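Endoglycosidase (Bacteroides thetaiotaomicron, PDB 6Q64) is a family 18 glycoside hydrolase that probably acts as an endoglycosidase in the breakdown of complex N-glycans by this gut bacterium. Local coordinates at residues 120-125 with 179-184; 136-141 with 160-165; 267-270 with 275-278; 284-289 with 336-341. The protein carries 1 engineered substitution. All coordinates share one frame; numbering follows the deposited sequence.

Contact 1: residues 120-125 with 179-184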
loop_
_atom_site.group_PDB
_atom_site.type_symbol
_atom_site.label_atom_id
_atom_site.label_comp_id
_atom_site.label_asym_id
_atom_site.label_seq_id
_atom_site.Cartn_x
_atom_site.Cartn_y
_atom_site.Cartn_z
ATOM N N PHE A 120 -11.444 10.291 10.389
ATOM C CA PHE A 120 -12.605 10.430 9.472
ATOM C C PHE A 120 -12.448 9.389 8.358
ATOM O O PHE A 120 -13.356 8.556 8.114
ATOM C CB PHE A 120 -12.702 11.863 8.929
ATOM C CG PHE A 120 -13.922 12.079 8.089
ATOM C CD1 PHE A 120 -13.929 11.737 6.757
ATOM C CD2 PHE A 120 -15.098 12.526 8.651
ATOM C CE1 PHE A 120 -15.077 11.880 5.998
ATOM C CE2 PHE A 120 -16.244 12.676 7.888
ATOM C CZ PHE A 120 -16.230 12.350 6.562
ATOM N N PHE A 121 -11.285 9.426 7.715
ATOM C CA PHE A 121 -10.828 8.431 6.712
ATOM C C PHE A 121 -11.093 6.996 7.184
ATOM O O PHE A 121 -11.544 6.193 6.380
ATOM C CB PHE A 121 -9.337 8.594 6.445
ATOM C CG PHE A 121 -8.838 7.768 5.291
ATOM C CD1 PHE A 121 -9.359 7.926 4.029
ATOM C CD2 PHE A 121 -7.834 6.834 5.456
ATOM C CE1 PHE A 121 -8.866 7.198 2.958
ATOM C CE2 PHE A 121 -7.356 6.106 4.386
ATOM C CZ PHE A 121 -7.866 6.297 3.136
ATOM N N GLN A 122 -10.796 6.681 8.441
ATOM C CA GLN A 122 -10.961 5.313 8.982
ATOM C C GLN A 122 -12.429 5.015 9.255
ATOM O O GLN A 122 -12.864 4.015 8.762
ATOM C CB GLN A 122 -10.137 5.115 10.248
ATOM C CG GLN A 122 -8.639 5.068 10.008
ATOM C CD GLN A 122 -7.914 5.193 11.320
ATOM O OE1 GLN A 122 -8.475 5.622 12.338
ATOM N NE2 GLN A 122 -6.651 4.801 11.300
ATOM N N GLU A 123 -13.136 5.835 10.031
ATOM C CA GLU A 123 -14.454 5.510 10.655
ATOM C C GLU A 123 -15.647 5.749 9.708
ATOM O O GLU A 123 -16.695 5.085 9.865
ATOM C CB GLU A 123 -14.655 6.396 11.879
ATOM C CG GLU A 123 -13.901 5.931 13.116
ATOM C CD GLU A 123 -14.410 6.509 14.436
ATOM O OE1 GLU A 123 -13.968 6.027 15.501
ATOM O OE2 GLU A 123 -15.254 7.439 14.400
ATOM N N VAL A 124 -15.536 6.714 8.797
ATOM C CA VAL A 124 -16.669 7.163 7.940
ATOM C C VAL A 124 -16.437 6.591 6.547
ATOM O O VAL A 124 -17.309 5.886 6.057
ATOM C CB VAL A 124 -16.799 8.702 7.918
ATOM C CG1 VAL A 124 -17.741 9.174 6.831
ATOM C CG2 VAL A 124 -17.234 9.252 9.255
ATOM N N LYS A 125 -15.321 6.943 5.927
ATOM C CA LYS A 125 -14.809 6.230 4.739
ATOM C C LYS A 125 -14.310 4.895 5.291
ATOM O O LYS A 125 -14.019 4.841 6.502
ATOM C CB LYS A 125 -13.724 7.095 4.104
ATOM C CG LYS A 125 -14.217 8.453 3.642
ATOM C CD LYS A 125 -13.236 9.181 2.746
ATOM C CE LYS A 125 -13.869 9.641 1.453
ATOM N NZ LYS A 125 -12.831 9.901 0.432
ATOM N N LYS A 179 0.308 3.710 18.456
ATOM C CA LYS A 179 0.425 5.048 19.098
ATOM C C LYS A 179 -0.362 6.096 18.304
ATOM O O LYS A 179 -0.872 7.015 18.913
ATOM C CB LYS A 179 1.895 5.474 19.180
ATOM C CG LYS A 179 2.110 6.973 19.295
ATOM C CD LYS A 179 3.535 7.392 19.536
ATOM C CE LYS A 179 3.614 8.769 20.162
ATOM N NZ LYS A 179 4.874 8.923 20.915
ATOM N N TYR A 180 -0.402 5.992 16.983
ATOM C CA TYR A 180 -1.062 6.989 16.108
ATOM C C TYR A 180 -2.318 6.348 15.499
ATOM O O TYR A 180 -2.899 6.933 14.593
ATOM C CB TYR A 180 -0.011 7.549 15.142
ATOM C CG TYR A 180 0.969 8.507 15.789
ATOM C CD1 TYR A 180 0.542 9.737 16.304
ATOM C CD2 TYR A 180 2.324 8.206 15.876
ATOM C CE1 TYR A 180 1.425 10.637 16.880
ATOM C CE2 TYR A 180 3.219 9.095 16.458
ATOM C CZ TYR A 180 2.771 10.313 16.961
ATOM O OH TYR A 180 3.649 11.180 17.555
ATOM N N ASN A 181 -2.734 5.202 16.057
ATOM C CA ASN A 181 -3.840 4.294 15.620
ATOM C C ASN A 181 -3.845 4.063 14.089
ATOM O O ASN A 181 -4.943 3.841 13.525
ATOM C CB ASN A 181 -5.186 4.756 16.191
ATOM C CG ASN A 181 -6.350 3.905 15.721
ATOM O OD1 ASN A 181 -6.365 2.695 15.897
ATOM N ND2 ASN A 181 -7.313 4.520 15.058
ATOM N N LEU A 182 -2.683 3.997 13.435
ATOM C CA LEU A 182 -2.596 3.660 11.987
ATOM C C LEU A 182 -3.010 2.190 11.751
ATOM O O LEU A 182 -3.161 1.435 12.739
ATOM C CB LEU A 182 -1.173 3.969 11.516
ATOM C CG LEU A 182 -0.836 5.462 11.432
ATOM C CD1 LEU A 182 0.663 5.727 11.540
ATOM C CD2 LEU A 182 -1.370 6.068 10.141
ATOM N N ASP A 183 -3.246 1.780 10.502
ATOM C CA ASP A 183 -3.909 0.475 10.218
ATOM C C ASP A 183 -2.886 -0.567 9.762
ATOM O O ASP A 183 -3.313 -1.668 9.438
ATOM C CB ASP A 183 -5.045 0.596 9.201
ATOM C CG ASP A 183 -5.878 1.848 9.404
ATOM O OD1 ASP A 183 -5.455 2.919 8.887
ATOM O OD2 ASP A 183 -6.917 1.757 10.111
ATOM N N GLY A 184 -1.595 -0.257 9.765
ATOM C CA GLY A 184 -0.580 -1.320 9.713
ATOM C C GLY A 184 0.720 -0.871 9.084
ATOM O O GLY A 184 1.117 0.286 9.274
#

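Contact 2: residues 136-141 with 160-165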
loop_
_atom_site.group_PDB
_atom_site.type_symbol
_atom_site.label_atom_id
_atom_site.label_comp_id
_atom_site.label_asym_id
_atom_site.label_seq_id
_atom_site.Cartn_x
_atom_site.Cartn_y
_atom_site.Cartn_z
ATOM N N GLN A 136 16.072 -2.789 5.064
ATOM C CA GLN A 136 17.470 -3.004 4.623
ATOM C C GLN A 136 18.222 -3.493 5.855
ATOM O O GLN A 136 18.519 -4.698 5.889
ATOM C CB GLN A 136 18.063 -1.715 4.047
ATOM C CG GLN A 136 19.589 -1.673 4.024
ATOM C CD GLN A 136 20.147 -0.877 2.864
ATOM O OE1 GLN A 136 19.693 -0.988 1.724
ATOM N NE2 GLN A 136 21.154 -0.065 3.148
ATOM N N ASP A 137 18.449 -2.625 6.846
ATOM C CA ASP A 137 19.244 -3.004 8.050
ATOM C C ASP A 137 18.314 -3.162 9.254
ATOM O O ASP A 137 17.207 -2.596 9.213
ATOM C CB ASP A 137 20.404 -2.033 8.285
ATOM C CG ASP A 137 21.391 -2.049 7.128
ATOM O OD1 ASP A 137 21.940 -3.132 6.828
ATOM O OD2 ASP A 137 21.564 -0.999 6.497
ATOM N N LEU A 138 18.752 -3.943 10.247
ATOM C CA LEU A 138 17.973 -4.268 11.468
ATOM C C LEU A 138 17.420 -2.971 12.053
ATOM O O LEU A 138 16.194 -2.806 12.075
ATOM C CB LEU A 138 18.864 -4.992 12.478
ATOM C CG LEU A 138 18.326 -5.072 13.909
ATOM C CD1 LEU A 138 16.886 -5.549 13.957
ATOM C CD2 LEU A 138 19.196 -5.977 14.764
ATOM N N GLY A 139 18.291 -2.084 12.511
ATOM C CA GLY A 139 17.876 -0.731 12.914
ATOM C C GLY A 139 17.673 0.133 11.688
ATOM O O GLY A 139 18.679 0.384 10.981
ATOM N N ASP A 140 16.438 0.545 11.415
ATOM C CA ASP A 140 16.160 1.411 10.246
ATOM C C ASP A 140 14.995 2.328 10.603
ATOM O O ASP A 140 13.886 1.800 10.750
ATOM C CB ASP A 140 15.913 0.591 8.976
ATOM C CG ASP A 140 17.090 0.559 7.998
ATOM O OD1 ASP A 140 18.221 0.880 8.395
ATOM O OD2 ASP A 140 16.870 0.197 6.834
ATOM N N GLN A 141 15.273 3.626 10.794
ATOM C CA GLN A 141 14.253 4.697 10.969
ATOM C C GLN A 141 13.643 4.645 12.370
ATOM O O GLN A 141 12.737 5.439 12.609
ATOM C CB GLN A 141 13.084 4.585 9.976
ATOM C CG GLN A 141 13.494 4.592 8.507
ATOM C CD GLN A 141 13.898 5.970 8.052
ATOM O OE1 GLN A 141 13.055 6.797 7.708
ATOM N NE2 GLN A 141 15.195 6.238 8.066
ATOM N N GLY A 160 22.782 -9.782 22.892
ATOM C CA GLY A 160 23.641 -10.625 22.043
ATOM C C GLY A 160 22.789 -11.451 21.090
ATOM O O GLY A 160 23.281 -11.767 19.988
ATOM N N ASN A 161 21.546 -11.787 21.469
ATOM C CA ASN A 161 20.613 -12.562 20.610
ATOM C C ASN A 161 20.110 -11.627 19.498
ATOM O O ASN A 161 19.002 -11.046 19.634
ATOM C CB ASN A 161 19.509 -13.222 21.446
ATOM C CG ASN A 161 18.755 -14.332 20.726
ATOM O OD1 ASN A 161 18.565 -14.329 19.504
ATOM N ND2 ASN A 161 18.284 -15.298 21.496
ATOM N N PHE A 162 20.886 -11.491 18.419
ATOM C CA PHE A 162 20.481 -10.745 17.193
ATOM C C PHE A 162 18.964 -10.815 16.996
ATOM O O PHE A 162 18.400 -9.820 16.601
ATOM C CB PHE A 162 21.158 -11.312 15.942
ATOM C CG PHE A 162 20.860 -10.580 14.658
ATOM C CD1 PHE A 162 19.599 -10.629 14.071
ATOM C CD2 PHE A 162 21.857 -9.859 14.014
ATOM C CE1 PHE A 162 19.347 -9.961 12.878
ATOM C CE2 PHE A 162 21.595 -9.180 12.830
ATOM C CZ PHE A 162 20.341 -9.231 12.262
ATOM N N ILE A 163 18.352 -11.978 17.216
ATOM C CA ILE A 163 16.924 -12.278 16.894
ATOM C C ILE A 163 16.012 -11.632 17.945
ATOM O O ILE A 163 14.888 -11.238 17.561
ATOM C CB ILE A 163 16.696 -13.805 16.781
ATOM C CG1 ILE A 163 17.265 -14.354 15.470
ATOM C CG2 ILE A 163 15.237 -14.210 16.978
ATOM C CD1 ILE A 163 16.289 -14.484 14.366
ATOM N N GLU A 164 16.422 -11.530 19.217
ATOM C CA GLU A 164 15.562 -10.834 20.221
ATOM C C GLU A 164 15.436 -9.354 19.808
ATOM O O GLU A 164 14.415 -8.715 20.170
ATOM C CB GLU A 164 16.075 -11.014 21.655
ATOM C CG GLU A 164 15.792 -12.389 22.250
ATOM C CD GLU A 164 14.446 -13.001 21.905
ATOM O OE1 GLU A 164 13.436 -12.603 22.508
ATOM O OE2 GLU A 164 14.414 -13.861 21.010
ATOM N N GLY A 165 16.441 -8.850 19.069
ATOM C CA GLY A 165 16.544 -7.476 18.539
ATOM C C GLY A 165 15.690 -7.273 17.297
ATOM O O GLY A 165 15.151 -6.163 17.097
#

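Contact 3: residues 267-270 with 275-278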
loop_
_atom_site.group_PDB
_atom_site.type_symbol
_atom_site.label_atom_id
_atom_site.label_comp_id
_atom_site.label_asym_id
_atom_site.label_seq_id
_atom_site.Cartn_x
_atom_site.Cartn_y
_atom_site.Cartn_z
ATOM N N LYS A 267 6.094 -10.551 -14.365
ATOM C CA LYS A 267 6.677 -9.960 -13.138
ATOM C C LYS A 267 5.937 -10.467 -11.898
ATOM O O LYS A 267 6.615 -10.627 -10.863
ATOM C CB LYS A 267 6.616 -8.435 -13.190
ATOM C CG LYS A 267 6.922 -7.764 -11.859
ATOM C CD LYS A 267 7.136 -6.274 -11.992
ATOM C CE LYS A 267 8.323 -5.772 -11.213
ATOM N NZ LYS A 267 8.954 -4.640 -11.910
ATOM N N ILE A 268 4.616 -10.651 -11.967
ATOM C CA ILE A 268 3.785 -10.879 -10.749
ATOM C C ILE A 268 3.295 -12.325 -10.684
ATOM O O ILE A 268 2.755 -12.692 -9.628
ATOM C CB ILE A 268 2.595 -9.900 -10.667
ATOM C CG1 ILE A 268 1.620 -10.075 -11.818
ATOM C CG2 ILE A 268 3.064 -8.466 -10.589
ATOM C CD1 ILE A 268 0.308 -9.425 -11.568
ATOM N N ASN A 269 3.440 -13.083 -11.771
ATOM C CA ASN A 269 3.074 -14.520 -11.853
ATOM C C ASN A 269 4.056 -15.356 -11.039
ATOM O O ASN A 269 5.123 -15.697 -11.582
ATOM C CB ASN A 269 3.094 -15.045 -13.280
ATOM C CG ASN A 269 2.397 -16.376 -13.351
ATOM O OD1 ASN A 269 2.370 -17.096 -12.383
ATOM N ND2 ASN A 269 1.782 -16.685 -14.465
ATOM N N LYS A 270 3.648 -15.669 -9.815
ATOM C CA LYS A 270 4.431 -16.254 -8.702
ATOM C C LYS A 270 3.506 -17.199 -7.936
ATOM O O LYS A 270 2.912 -16.844 -6.905
ATOM C CB LYS A 270 4.945 -15.149 -7.780
ATOM C CG LYS A 270 5.736 -14.068 -8.479
ATOM C CD LYS A 270 7.006 -14.587 -9.085
ATOM C CE LYS A 270 7.600 -13.659 -10.118
ATOM N NZ LYS A 270 9.000 -13.994 -10.445
ATOM N N ASP A 275 -2.520 -17.321 -3.122
ATOM C CA ASP A 275 -3.623 -16.500 -3.662
ATOM C C ASP A 275 -3.080 -15.258 -4.366
ATOM O O ASP A 275 -3.619 -14.171 -4.177
ATOM C CB ASP A 275 -4.535 -16.102 -2.514
ATOM C CG ASP A 275 -5.850 -15.516 -2.978
ATOM O OD1 ASP A 275 -6.235 -15.724 -4.191
ATOM O OD2 ASP A 275 -6.466 -14.857 -2.132
ATOM N N TRP A 276 -2.068 -15.416 -5.193
ATOM C CA TRP A 276 -1.304 -14.262 -5.693
ATOM C C TRP A 276 -2.121 -13.297 -6.567
ATOM O O TRP A 276 -1.887 -12.102 -6.465
ATOM C CB TRP A 276 -0.071 -14.787 -6.386
ATOM C CG TRP A 276 -0.339 -15.540 -7.635
ATOM C CD1 TRP A 276 -0.508 -16.881 -7.769
ATOM C CD2 TRP A 276 -0.375 -14.990 -8.949
ATOM N NE1 TRP A 276 -0.667 -17.203 -9.083
ATOM C CE2 TRP A 276 -0.600 -16.071 -9.831
ATOM C CE3 TRP A 276 -0.293 -13.691 -9.452
ATOM C CZ2 TRP A 276 -0.705 -15.897 -11.205
ATOM C CZ3 TRP A 276 -0.377 -13.511 -10.814
ATOM C CH2 TRP A 276 -0.588 -14.600 -11.673
ATOM N N GLU A 277 -3.026 -13.772 -7.403
ATOM C CA GLU A 277 -3.864 -12.913 -8.279
ATOM C C GLU A 277 -4.663 -11.925 -7.450
ATOM O O GLU A 277 -4.549 -10.727 -7.730
ATOM C CB GLU A 277 -4.886 -13.697 -9.082
ATOM C CG GLU A 277 -4.235 -14.618 -10.096
ATOM C CD GLU A 277 -4.334 -16.097 -9.769
ATOM O OE1 GLU A 277 -4.060 -16.444 -8.606
ATOM O OE2 GLU A 277 -4.681 -16.875 -10.688
ATOM N N ARG A 278 -5.432 -12.389 -6.472
ATOM C CA ARG A 278 -6.368 -11.500 -5.727
ATOM C C ARG A 278 -5.626 -10.665 -4.672
ATOM O O ARG A 278 -6.169 -9.638 -4.241
ATOM C CB ARG A 278 -7.543 -12.314 -5.188
ATOM C CG ARG A 278 -8.489 -12.773 -6.301
ATOM C CD ARG A 278 -9.129 -11.650 -7.121
ATOM N NE ARG A 278 -9.736 -10.731 -6.159
ATOM C CZ ARG A 278 -9.752 -9.407 -6.231
ATOM N NH1 ARG A 278 -10.320 -8.720 -5.257
ATOM N NH2 ARG A 278 -9.214 -8.759 -7.246
#

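Contact 4: residues 284-289 with 336-341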
loop_
_atom_site.group_PDB
_atom_site.type_symbol
_atom_site.label_atom_id
_atom_site.label_comp_id
_atom_site.label_asym_id
_atom_site.label_seq_id
_atom_site.Cartn_x
_atom_site.Cartn_y
_atom_site.Cartn_z
ATOM N N VAL A 284 1.871 2.152 -10.767
ATOM C CA VAL A 284 2.476 2.959 -11.841
ATOM C C VAL A 284 3.138 4.210 -11.225
ATOM O O VAL A 284 2.934 4.481 -10.002
ATOM C CB VAL A 284 1.378 3.198 -12.881
ATOM C CG1 VAL A 284 0.352 4.194 -12.383
ATOM C CG2 VAL A 284 1.991 3.621 -14.198
ATOM N N GLU A 285 4.007 4.879 -11.993
ATOM C CA GLU A 285 4.964 5.884 -11.446
ATOM C C GLU A 285 4.472 7.284 -11.824
ATOM O O GLU A 285 4.552 7.660 -13.013
ATOM C CB GLU A 285 6.384 5.489 -11.860
ATOM C CG GLU A 285 7.410 6.593 -11.987
ATOM C CD GLU A 285 7.445 7.711 -10.969
ATOM O OE1 GLU A 285 8.297 7.653 -10.035
ATOM O OE2 GLU A 285 6.670 8.671 -11.170
ATOM N N PHE A 286 3.965 8.001 -10.823
ATOM C CA PHE A 286 3.107 9.198 -11.003
ATOM C C PHE A 286 3.883 10.490 -10.707
ATOM O O PHE A 286 3.456 11.538 -11.209
ATOM C CB PHE A 286 1.815 9.017 -10.203
ATOM C CG PHE A 286 0.609 8.739 -11.060
ATOM C CD1 PHE A 286 0.745 8.113 -12.282
ATOM C CD2 PHE A 286 -0.652 9.134 -10.652
ATOM C CE1 PHE A 286 -0.353 7.889 -13.085
ATOM C CE2 PHE A 286 -1.754 8.896 -11.455
ATOM C CZ PHE A 286 -1.602 8.274 -12.672
ATOM N N GLU A 287 5.005 10.409 -9.982
ATOM C CA GLU A 287 6.047 11.467 -9.948
ATOM C C GLU A 287 6.376 11.879 -11.391
ATOM O O GLU A 287 6.497 13.071 -11.641
ATOM C CB GLU A 287 7.215 10.968 -9.102
ATOM C CG GLU A 287 8.468 11.825 -9.124
ATOM C CD GLU A 287 9.394 11.566 -7.938
ATOM O OE1 GLU A 287 9.279 12.308 -6.955
ATOM O OE2 GLU A 287 10.190 10.590 -7.979
ATOM N N GLN A 288 6.386 10.957 -12.347
ATOM C CA GLN A 288 6.753 11.270 -13.754
ATOM C C GLN A 288 5.577 11.127 -14.732
ATOM O O GLN A 288 5.658 11.720 -15.801
ATOM C CB GLN A 288 7.895 10.356 -14.161
ATOM C CG GLN A 288 9.250 10.928 -13.797
ATOM C CD GLN A 288 10.307 10.172 -14.563
ATOM O OE1 GLN A 288 10.160 8.976 -14.843
ATOM N NE2 GLN A 288 11.363 10.876 -14.949
ATOM N N GLY A 289 4.541 10.354 -14.416
ATOM C CA GLY A 289 3.518 9.985 -15.411
ATOM C C GLY A 289 2.119 10.405 -15.013
ATOM O O GLY A 289 1.174 10.009 -15.731
ATOM N N GLU A 336 -0.820 11.802 -5.256
ATOM C CA GLU A 336 -1.311 13.173 -5.171
ATOM C C GLU A 336 -0.923 14.029 -6.387
ATOM O O GLU A 336 -1.583 15.043 -6.585
ATOM C CB GLU A 336 -0.848 13.844 -3.875
ATOM C CG GLU A 336 0.635 14.155 -3.822
ATOM C CD GLU A 336 1.534 13.072 -3.241
ATOM O OE1 GLU A 336 2.703 13.400 -2.847
ATOM O OE2 GLU A 336 1.077 11.901 -3.187
ATOM N N TYR A 337 0.050 13.632 -7.207
ATOM C CA TYR A 337 0.442 14.362 -8.446
ATOM C C TYR A 337 -0.655 14.240 -9.517
ATOM O O TYR A 337 -0.494 14.862 -10.575
ATOM C CB TYR A 337 1.781 13.857 -8.990
ATOM C CG TYR A 337 2.994 14.310 -8.210
ATOM C CD1 TYR A 337 3.052 14.151 -6.836
ATOM C CD2 TYR A 337 4.090 14.892 -8.836
ATOM C CE1 TYR A 337 4.166 14.522 -6.104
ATOM C CE2 TYR A 337 5.207 15.293 -8.120
ATOM C CZ TYR A 337 5.244 15.095 -6.748
ATOM O OH TYR A 337 6.321 15.456 -5.996
ATOM N N ASP A 338 -1.706 13.463 -9.244
ATOM C CA ASP A 338 -2.879 13.221 -10.129
ATOM C C ASP A 338 -3.946 14.283 -9.830
ATOM O O ASP A 338 -4.908 14.439 -10.638
ATOM C CB ASP A 338 -3.441 11.819 -9.853
ATOM C CG ASP A 338 -4.389 11.197 -10.869
ATOM O OD1 ASP A 338 -4.557 11.749 -12.004
ATOM O OD2 ASP A 338 -4.929 10.129 -10.517
ATOM N N TYR A 339 -3.820 14.925 -8.670
ATOM C CA TYR A 339 -4.735 15.993 -8.212
ATOM C C TYR A 339 -4.712 17.166 -9.192
ATOM O O TYR A 339 -5.765 17.593 -9.634
ATOM C CB TYR A 339 -4.434 16.403 -6.772
ATOM C CG TYR A 339 -5.485 17.324 -6.236
ATOM C CD1 TYR A 339 -5.400 18.699 -6.454
ATOM C CD2 TYR A 339 -6.606 16.822 -5.592
ATOM C CE1 TYR A 339 -6.388 19.559 -6.000
ATOM C CE2 TYR A 339 -7.605 17.671 -5.133
ATOM C CZ TYR A 339 -7.493 19.043 -5.339
ATOM O OH TYR A 339 -8.478 19.871 -4.895
ATOM N N PRO A 340 -3.569 17.771 -9.567
ATOM C CA PRO A 340 -3.607 18.906 -10.481
ATOM C C PRO A 340 -4.260 18.553 -11.820
ATOM O O PRO A 340 -4.371 19.410 -12.639
ATOM C CB PRO A 340 -2.144 19.326 -10.704
ATOM C CG PRO A 340 -1.352 18.654 -9.588
ATOM C CD PRO A 340 -2.227 17.553 -9.015
ATOM N N ASN A 341 -4.644 17.307 -12.040
ATOM C CA ASN A 341 -5.222 16.892 -13.348
ATOM C C ASN A 341 -6.657 17.434 -13.475
ATOM O O ASN A 341 -7.246 17.844 -12.472
ATOM C CB ASN A 341 -5.228 15.362 -13.542
ATOM C CG ASN A 341 -3.974 14.813 -14.187
ATOM O OD1 ASN A 341 -3.608 15.276 -15.255
ATOM N ND2 ASN A 341 -3.346 13.815 -13.574
#

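Contact 1: residues 120-125 with 179-184
The amide of Q122, near the C-terminal end of helix 112-123, bridges to the loop of N181 and D183. Beyond CG the Q122 chain runs extended (chi2 167°), which carries its amide across to the loop. There NE2 donates to the backbone: Q122 NE2 to N181 O is 3.0 Å, with an N-H...O angle of 148°, and the donor stands tilted out of the carbonyl plane. The same nitrogen gives a second, weak bond to the carboxylate, Q122 NE2 to D183 OD1 being 3.3 Å. The Q122 amide and the D183 carboxylate planes are turned 82° apart, so the two groups do not lie flat on each other. At the other end of the amide, Q122 OE1 comes within 3.2 Å of N181 ND2, but the angle is too poor for a hydrogen bond.

Other polar atoms tie the loop down: D183 OD1 takes its stronger bond from the backbone N of A129, and R229 NH1 serves both N181 OD1 and L182 O. N181, with positive phi, is the C-prime residue of the Schellman motif that closes helix 162-179. The loop then enters strand 184-189: the D183 backbone bonds A129 and M230 of the flanking strands 128-135 and 230-235, and the L182 side chain packs on A129 and L131 of the former.

Contact 2: residues 136-141 with 160-165
In the beta-alpha connection of a TIM barrel, between strand 128-135 and helix 162-179, L138 of the loop leaving the strand packs against F162 and G165 in the first turn of the helix. The contact is van der Waals packing, with no hydrogen bond between the two segments. The two methyls of L138 divide the work. L138 CD2 sits over one face of the F162 ring, offset toward the rim and 4.3 Å from F162 CZ. L138 CD1 instead meets the helix backbone, 3.6 Å from G165 O and 3.9 Å from G165 C; G165, having no side chain, presents bare backbone here. L138 holds CG anti to its own N (chi1 165°), and its branch thereby faces the helix.

Local bonds shape both partners. The helix start is capped by N161, whose OD1 accepts from I163 N at 3.3 Å, with an N-H...O angle of 135°. In the loop a weak bond of 3.2 Å joins D137 N to D140 OD2, drawing the chain back on itself about L138. T198 takes part as well: its OG1 accepts from L138 N, and its N donates to D137 OD1.

The leucine is buried between two helices, touching W153 and V154 of helix 149-155 and, farther along helix 162-179, V166 and Y169. Y169 OH also bonds D140 O, a second tie of the loop to that helix.

Contact 3: residues 267-270 with 275-278
W276 lays its indole against the backbone of I268, N269 and K270, where the chain leaves helix 261-268. Its chi1 of 67° puts CG between the backbone N and the carbonyl carbon, which lays the ring against the 268-270 backbone. At the root, W276 CB lies 3.7 Å from K270 O. The five-membered ring follows the same peptide: W276 CD1 is 3.5 Å from K270 O, and K270 C lies over one face of the indole. On the benzo side, W276 CE3 comes to 3.2 Å of I268 O, which approaches obliquely. The next atom, W276 CZ3, meets the side chain of the same residue, I268 CG1, at 4.1 Å. At the far end W276 CH2 rests against N269 CA. That CA sits over the ring face in a CH-pi contact, 3.9 Å from the centroid of the W276 six-membered ring and 21° off its normal. W276 CZ2 completes the rim, 3.5 Å from N269 OD1; the N269 amide is tilted 24° from the indole plane.

The opposite face is taken by the neighbour in sequence, E277 CG, 3.7 Å above the indole, and L321 packs on the tryptophan as well. Between these segments the ring is held by dispersion and a CH-pi contact, with no hydrogen bond. The indole packs on peptide backbone as much as on side chains, the oxygens of I268 and K270 meeting its carbons, and the contact rests on shape and dispersion.

Contact 4: residues 284-289 with 336-341
Packing carries the contact of F286 and E287 with Y337 and D338; no hydrogen bond links the two segments. The first interaction is a carboxylate at a ring edge. D338 OD2 lies in the plane of the F286 ring, 3.5 Å from F286 CE2, with the carboxylate turned 79° from the ring. D338 CB supports the same edge, 3.7 Å from F286 CE2. The slightly positive C-H edge of the ring probably suits the acid.

The second kind is side chain on helix backbone. Y337 CB rests 3.6 Å from F286 O, and its ring continues past the next residue, Y337 CD2 being 4.1 Å from E287 CA; both F286 O and E287 CA meet this ring obliquely.

Polar bonds within and around the segments hold the partners in place. E285 is the N-cap of helix 286-289, its OE2 accepting from Q288 N at 2.6 Å on the syn side but well out of the carboxylate plane. N341 ND2 donates to the anti lone pair of D338 OD1 at 2.9 Å, and also bonds W290 O. With CG anti to the backbone N (chi1 -164°), the D338 carboxylate reaches past the F286 edge to the start of helix 346-358, where W347 N donates to OD1 and L348 N to OD2; these amides would probably help stabilise its negative charge.

F286 is wedged between loop 336-341, T332 of strand 329-333 and I313 of helix 311-317. V284, in the adjoining strand 280-285, pairs through its backbone with G331 and Y333, so the contact continues two neighbouring barrel strands into the loop and helix beyond them.

In the fold
All four contacts sit on the periphery of one TIM barrel, at different strand ends. Contacts 1 and 3 gather chain about to enter strands, 184-189 and 280-285; contacts 2 and 4 involve loops leaving strands 128-135 and 329-333. Contacts 1 and 2 share helix 162-179, one at its end and the other at its start, with centres about 28 Å apart. Contacts 3 and 4 flank strand 280-285, their centres about 25 Å apart. Contact 2 is buried, a leucine against a ring and a helix backbone; the other three are partly buried. Contact 1 alone has hydrogen bonds between its segments, whereas contacts 3 and 4 set aromatic rings against backbone carbonyls.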